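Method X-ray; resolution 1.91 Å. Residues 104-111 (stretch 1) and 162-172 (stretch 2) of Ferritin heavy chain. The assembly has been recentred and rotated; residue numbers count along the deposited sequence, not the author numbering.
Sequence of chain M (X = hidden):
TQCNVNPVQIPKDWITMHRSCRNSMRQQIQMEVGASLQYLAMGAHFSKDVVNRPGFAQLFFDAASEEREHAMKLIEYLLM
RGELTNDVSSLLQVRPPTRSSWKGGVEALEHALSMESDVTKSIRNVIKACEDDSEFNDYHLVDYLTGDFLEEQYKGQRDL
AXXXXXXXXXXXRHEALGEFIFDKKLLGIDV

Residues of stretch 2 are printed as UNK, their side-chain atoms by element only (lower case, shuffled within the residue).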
ATOM      1  N   GLY M 104       9.443  46.912  31.192  1.00 24.48           N
ATOM      2  CA  GLY M 104       9.690  46.229  29.935  1.00 21.31           C
ATOM      3  C   GLY M 104       9.961  44.759  30.187  1.00 21.08           C
ATOM      4  O   GLY M 104       9.823  44.290  31.323  1.00 18.38           O
ATOM      5  N   GLY M 105      10.341  44.038  29.138  1.00 18.47           N
ATOM      6  CA  GLY M 105      10.620  42.618  29.265  1.00 18.52           C
ATOM      7  C   GLY M 105      11.732  42.307  30.255  1.00 19.54           C
ATOM      8  O   GLY M 105      11.634  41.336  31.001  1.00 18.49           O
ATOM      9  N   VAL M 106      12.795  43.108  30.274  1.00 17.88           N
ATOM     10  CA  VAL M 106      13.878  42.841  31.223  1.00 19.59           C
ATOM     11  C   VAL M 106      13.384  42.893  32.676  1.00 19.40           C
ATOM     12  O   VAL M 106      13.687  41.998  33.461  1.00 18.14           O
ATOM     13  CB  VAL M 106      15.057  43.841  31.064  1.00 23.07           C
ATOM     14  CG1 VAL M 106      16.063  43.659  32.220  1.00 20.79           C
ATOM     15  CG2 VAL M 106      15.769  43.592  29.738  1.00 22.33           C
ATOM     16  N   GLU M 107      12.629  43.926  33.041  1.00 16.50           N
ATOM     17  CA  GLU M 107      12.134  44.012  34.418  1.00 19.04           C
ATOM     18  C   GLU M 107      11.273  42.808  34.770  1.00 18.09           C
ATOM     19  O   GLU M 107      11.343  42.296  35.890  1.00 16.70           O
ATOM     20  CB  GLU M 107      11.289  45.277  34.652  1.00 20.70           C
ATOM     21  CG  GLU M 107      12.075  46.559  34.855  1.00 34.12           C
ATOM     22  CD  GLU M 107      11.301  47.608  35.689  1.00 57.47           C
ATOM     23  OE1 GLU M 107      10.046  47.508  35.846  1.00 39.13           O
ATOM     24  OE2 GLU M 107      11.964  48.548  36.189  1.00 61.96           O
ATOM     25  N   ALA M 108      10.445  42.360  33.830  1.00 15.71           N
ATOM     26  CA  ALA M 108       9.589  41.202  34.105  1.00 17.01           C
ATOM     27  C   ALA M 108      10.418  39.930  34.246  1.00 16.18           C
ATOM     28  O   ALA M 108      10.152  39.108  35.126  1.00 17.00           O
ATOM     29  CB  ALA M 108       8.534  41.036  32.996  1.00 16.63           C
ATOM     30  N   LEU M 109      11.416  39.746  33.381  1.00 15.39           N
ATOM     31  CA  LEU M 109      12.261  38.549  33.479  1.00 16.46           C
ATOM     32  C   LEU M 109      13.040  38.545  34.798  1.00 16.53           C
ATOM     33  O   LEU M 109      13.196  37.496  35.432  1.00 16.50           O
ATOM     34  CB  LEU M 109      13.246  38.480  32.301  1.00 15.53           C
ATOM     35  CG  LEU M 109      12.623  38.158  30.934  1.00 17.62           C
ATOM     36  CD1 LEU M 109      13.650  38.409  29.825  1.00 16.64           C
ATOM     37  CD2 LEU M 109      12.145  36.694  30.914  1.00 18.60           C
ATOM     38  N   GLU M 110      13.535  39.710  35.214  1.00 16.27           N
ATOM     39  CA  GLU M 110      14.283  39.787  36.472  1.00 16.86           C
ATOM     40  C   GLU M 110      13.367  39.548  37.663  1.00 17.16           C
ATOM     41  O   GLU M 110      13.774  38.949  38.661  1.00 16.98           O
ATOM     42  CB  GLU M 110      14.981  41.149  36.603  1.00 17.94           C
ATOM     43  CG  GLU M 110      16.121  41.323  35.582  1.00 19.20           C
ATOM     44  CD  GLU M 110      16.919  42.613  35.802  1.00 35.71           C
ATOM     45  OE1 GLU M 110      16.371  43.565  36.388  1.00 35.63           O
ATOM     46  OE2 GLU M 110      18.087  42.686  35.371  1.00 31.51           O
ATOM     47  N   HIS M 111      12.132  40.024  37.568  1.00 15.63           N
ATOM     48  CA  HIS M 111      11.174  39.800  38.648  1.00 16.56           C
ATOM     49  C   HIS M 111      10.865  38.288  38.687  1.00 18.54           C
ATOM     50  O   HIS M 111      10.830  37.682  39.758  1.00 17.49           O
ATOM     51  CB  HIS M 111       9.880  40.597  38.391  1.00 17.59           C
ATOM     52  CG  HIS M 111       8.851  40.444  39.472  1.00 22.10           C
ATOM     53  ND1 HIS M 111       7.568  40.930  39.352  1.00 27.08           N
ATOM     54  CD2 HIS M 111       8.913  39.851  40.689  1.00 30.17           C
ATOM     55  CE1 HIS M 111       6.883  40.643  40.446  1.00 25.08           C
ATOM     56  NE2 HIS M 111       7.675  39.988  41.272  1.00 24.92           N
ATOM     57  N   UNK M 162      19.474  33.536  31.710  1.00 16.78           N
ATOM     58  CA  UNK M 162      20.039  33.686  30.374  1.00 16.50           C
ATOM     59  C   UNK M 162      19.203  34.641  29.529  1.00 19.69           C
ATOM     60  O   UNK M 162      19.744  35.496  28.824  1.00 17.79           O
ATOM     61  N   UNK M 163      17.882  34.497  29.580  1.00 16.01           N
ATOM     62  CA  UNK M 163      17.005  35.391  28.815  1.00 16.44           C
ATOM     63  C   UNK M 163      17.213  36.843  29.262  1.00 18.25           C
ATOM     64  O   UNK M 163      17.306  37.754  28.432  1.00 16.91           O
ATOM     65  c   UNK M 163      13.007  32.447  27.580  1.00 31.28           C
ATOM     66  c   UNK M 163      15.096  33.749  28.212  1.00 18.29           C
ATOM     67  c   UNK M 163      13.662  33.374  28.599  1.00 22.32           C
ATOM     68  n   UNK M 163      13.840  31.264  27.257  1.00 33.10           N
ATOM     69  c   UNK M 163      15.536  34.999  29.012  1.00 15.90           C
ATOM     70  N   UNK M 164      17.274  37.061  30.572  1.00 15.67           N
ATOM     71  CA  UNK M 164      17.476  38.410  31.095  1.00 16.12           C
ATOM     72  C   UNK M 164      18.818  38.984  30.636  1.00 17.90           C
ATOM     73  O   UNK M 164      18.877  40.140  30.225  1.00 18.26           O
ATOM     74  c   UNK M 164      17.403  38.406  32.632  1.00 15.72           C
ATOM     75  N   UNK M 165      19.894  38.194  30.706  1.00 16.20           N
ATOM     76  CA  UNK M 165      21.207  38.690  30.269  1.00 18.73           C
ATOM     77  C   UNK M 165      21.195  39.059  28.793  1.00 16.39           C
ATOM     78  O   UNK M 165      21.677  40.117  28.403  1.00 18.78           O
ATOM     79  o   UNK M 165      22.554  37.388  31.837  1.00 31.73           O
ATOM     80  c   UNK M 165      22.321  37.640  30.466  1.00 20.03           C
ATOM     81  N   UNK M 166      20.663  38.166  27.971  1.00 17.24           N
ATOM     82  CA  UNK M 166      20.620  38.398  26.528  1.00 16.47           C
ATOM     83  C   UNK M 166      19.844  39.660  26.169  1.00 18.17           C
ATOM     84  O   UNK M 166      20.317  40.494  25.395  1.00 17.84           O
ATOM     85  o   UNK M 166      20.857  36.061  25.966  1.00 22.98           O
ATOM     86  c   UNK M 166      19.988  37.188  25.810  1.00 19.36           C
ATOM     87  c   UNK M 166      19.785  37.472  24.311  1.00 19.54           C
ATOM     88  N   UNK M 167      18.657  39.814  26.740  1.00 15.22           N
ATOM     89  CA  UNK M 167      17.850  40.987  26.422  1.00 16.82           C
ATOM     90  C   UNK M 167      18.416  42.268  27.034  1.00 17.20           C
ATOM     91  O   UNK M 167      18.417  43.317  26.392  1.00 17.09           O
ATOM     92  c   UNK M 167      15.412  41.902  26.540  1.00 18.52           C
ATOM     93  c   UNK M 167      16.404  40.783  26.896  1.00 15.26           C
ATOM     94  c   UNK M 167      14.034  41.536  27.098  1.00 20.91           C
ATOM     95  c   UNK M 167      15.343  42.098  25.015  1.00 18.39           C
ATOM     96  N   UNK M 168      18.930  42.184  28.257  1.00 15.67           N
ATOM     97  CA  UNK M 168      19.449  43.387  28.905  1.00 17.15           C
ATOM     98  C   UNK M 168      20.615  44.011  28.142  1.00 19.72           C
ATOM     99  O   UNK M 168      20.764  45.228  28.136  1.00 18.24           O
ATOM    100  c   UNK M 168      19.957  44.354  31.226  1.00 22.09           C
ATOM    101  c   UNK M 168      19.818  45.239  33.602  1.00 26.83           C
ATOM    102  n   UNK M 168      19.724  44.838  35.045  1.00 25.53           N
ATOM    103  c   UNK M 168      19.856  43.092  30.356  1.00 18.24           C
ATOM    104  c   UNK M 168      20.001  43.998  32.717  1.00 22.34           C
ATOM    105  N   UNK M 169      21.431  43.193  27.483  1.00 17.66           N
ATOM    106  CA  UNK M 169      22.550  43.731  26.702  1.00 19.47           C
ATOM    107  C   UNK M 169      22.072  44.625  25.570  1.00 18.90           C
ATOM    108  O   UNK M 169      22.814  45.475  25.089  1.00 19.38           O
ATOM    109  c   UNK M 169      23.374  42.606  26.082  1.00 19.46           C
ATOM    110  c   UNK M 169      24.158  41.806  27.081  1.00 22.15           C
ATOM    111  n   UNK M 169      25.466  38.275  26.785  1.00 36.95           N
ATOM    112  c   UNK M 169      24.769  40.597  26.395  1.00 28.57           C
ATOM    113  c   UNK M 169      25.205  39.577  27.428  1.00 34.16           C
ATOM    114  N   UNK M 170      20.837  44.422  25.128  1.00 17.78           N
ATOM    115  CA  UNK M 170      20.281  45.210  24.025  1.00 17.81           C
ATOM    116  C   UNK M 170      19.645  46.524  24.464  1.00 21.10           C
ATOM    117  O   UNK M 170      19.332  47.375  23.631  1.00 20.16           O
ATOM    118  c   UNK M 170      18.510  42.285  22.090  1.00 18.20           C
ATOM    119  c   UNK M 170      20.873  43.151  21.901  1.00 19.69           C
ATOM    120  c   UNK M 170      19.205  44.387  23.293  1.00 15.93           C
ATOM    121  c   UNK M 170      19.660  42.994  22.824  1.00 17.65           C
ATOM    122  N   UNK M 171      19.465  46.700  25.767  1.00 20.01           N
ATOM    123  CA  UNK M 171      18.769  47.879  26.258  1.00 24.57           C
ATOM    124  C   UNK M 171      19.453  49.236  26.207  1.00 29.60           C
ATOM    125  O   UNK M 171      18.770  50.250  26.098  1.00 35.00           O
ATOM    126  c   UNK M 171      16.050  45.737  25.293  1.00 25.13           C
ATOM    127  c   UNK M 171      17.220  46.510  27.772  1.00 25.54           C
ATOM    128  s   UNK M 171      15.716  46.759  26.759  1.00 28.82           S
ATOM    129  c   UNK M 171      18.255  47.633  27.682  1.00 22.76           C
ATOM    130  N   UNK M 172      20.771  49.295  26.262  1.00 28.14           N
ATOM    131  CA  UNK M 172      21.362  50.622  26.228  1.00 39.37           C
ATOM    132  C   UNK M 172      21.169  51.350  24.897  1.00 32.70           C
ATOM    133  O   UNK M 172      21.045  52.564  24.896  1.00 32.13           O
ATOM    134  o   UNK M 172      23.605  48.628  25.583  1.00 85.77           O
ATOM    135  c   UNK M 172      23.704  49.869  25.654  1.00 73.48           C
ATOM    136  c   UNK M 172      22.836  50.600  26.633  1.00 52.20           C
ATOM    137  o   UNK M 172      24.496  50.544  24.962  1.00 89.42           O
TER

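Position 162 has backbone atoms and nothing beyond CA, so it is Gly162; it lies in a helix that begins earlier in the chain, but Gly162 itself does not reach stretch 1.

Position 163 carries four carbons in a row ending in nitrogen. Its CB points toward stretch 1 and lies 4.0 Å from Leu109 CD1, and the third carbon of the row lies 4.3 Å from Leu109 CD2. The unbranched amine identifies Lys163, with that third carbon as CD. The end of the chain leads away, and NZ is hydrogen-bonded elsewhere in the structure.

At position 164 a single carbon is present; this CB lies 4.2 Å from Leu109 CB and 4.3 Å from Glu110 CG. One carbon makes it Ala164. The CA atoms of Ala164 and Val106 are the nearest such pair across the stretches, 5.7 Å apart.

Position 165 has one carbon followed by one oxygen, a hydroxymethyl group, hence Ser165. Its CB points away from stretch 1, and its hydroxyl is bonded elsewhere.

Position 166 has a CB carrying one oxygen and one carbon. This branching defines Thr166, which is buried but out of reach of the other helix.

Position 167 shows four carbons forked at the second. The forking carbon lies 3.6 Å from Val106 CG2, and one terminal carbon lies 4.0 Å from Gly105 C and 4.2 Å from Leu109 CD1. The fork is the pattern of Leu167, with chi1 at -176° (t) and chi2 at 59° (p), and that terminal carbon is CD2. Gly105 has no side chain, and an ideal CB built there would fall 3.2 Å from Leu167 CD2, a tight approach.

Position 168 again has four carbons in a row and a terminal nitrogen. The third carbon passes 4.0 Å from Val106 CG1, and the nitrogen lies 2.7 Å from Glu110 OE2. It is Lys168. All four chi angles are t, giving an extended chain. Its CB points sideways, yet its end comes nearer to stretch 1: NZ donates a hydrogen bond to Glu110 OE2 within a salt bridge.

Position 169 has the same composition, four carbons and a terminal nitrogen, and is Lys169, but its CB points away and it makes no contact with stretch 1.

Position 170 has four carbons forked at the second: Leu170, buried without touching stretch 1.

Position 171 holds two carbons, a sulfur and one more carbon, unbranched. The second carbon is 3.8 Å from Val106 CG2. Only Met171 explains the sulfur within the chain, and it closes a type I turn begun at Lys168.

Position 172 has two carbons, the second bearing two oxygens, a carboxylate one methylene from CA; it is Asp172, exposed and distant.

The two helices run nearly antiparallel, at 158°, with axes 9.1 Å apart at closest approach, and the stretches bury 399 Å² in total. Val106 packs against Leu167, Lys168 and Met171, and Leu109 covers the Lys163–Ala164 backbone, its CD1 lying 3.9 Å from Ala164 N. Gly105 leaves room for close packing, while the Glu110–Lys168 salt bridge adds a charged link beside these apolar contacts.

Stretch 2, residues 162-172: GKASTLKKLMD
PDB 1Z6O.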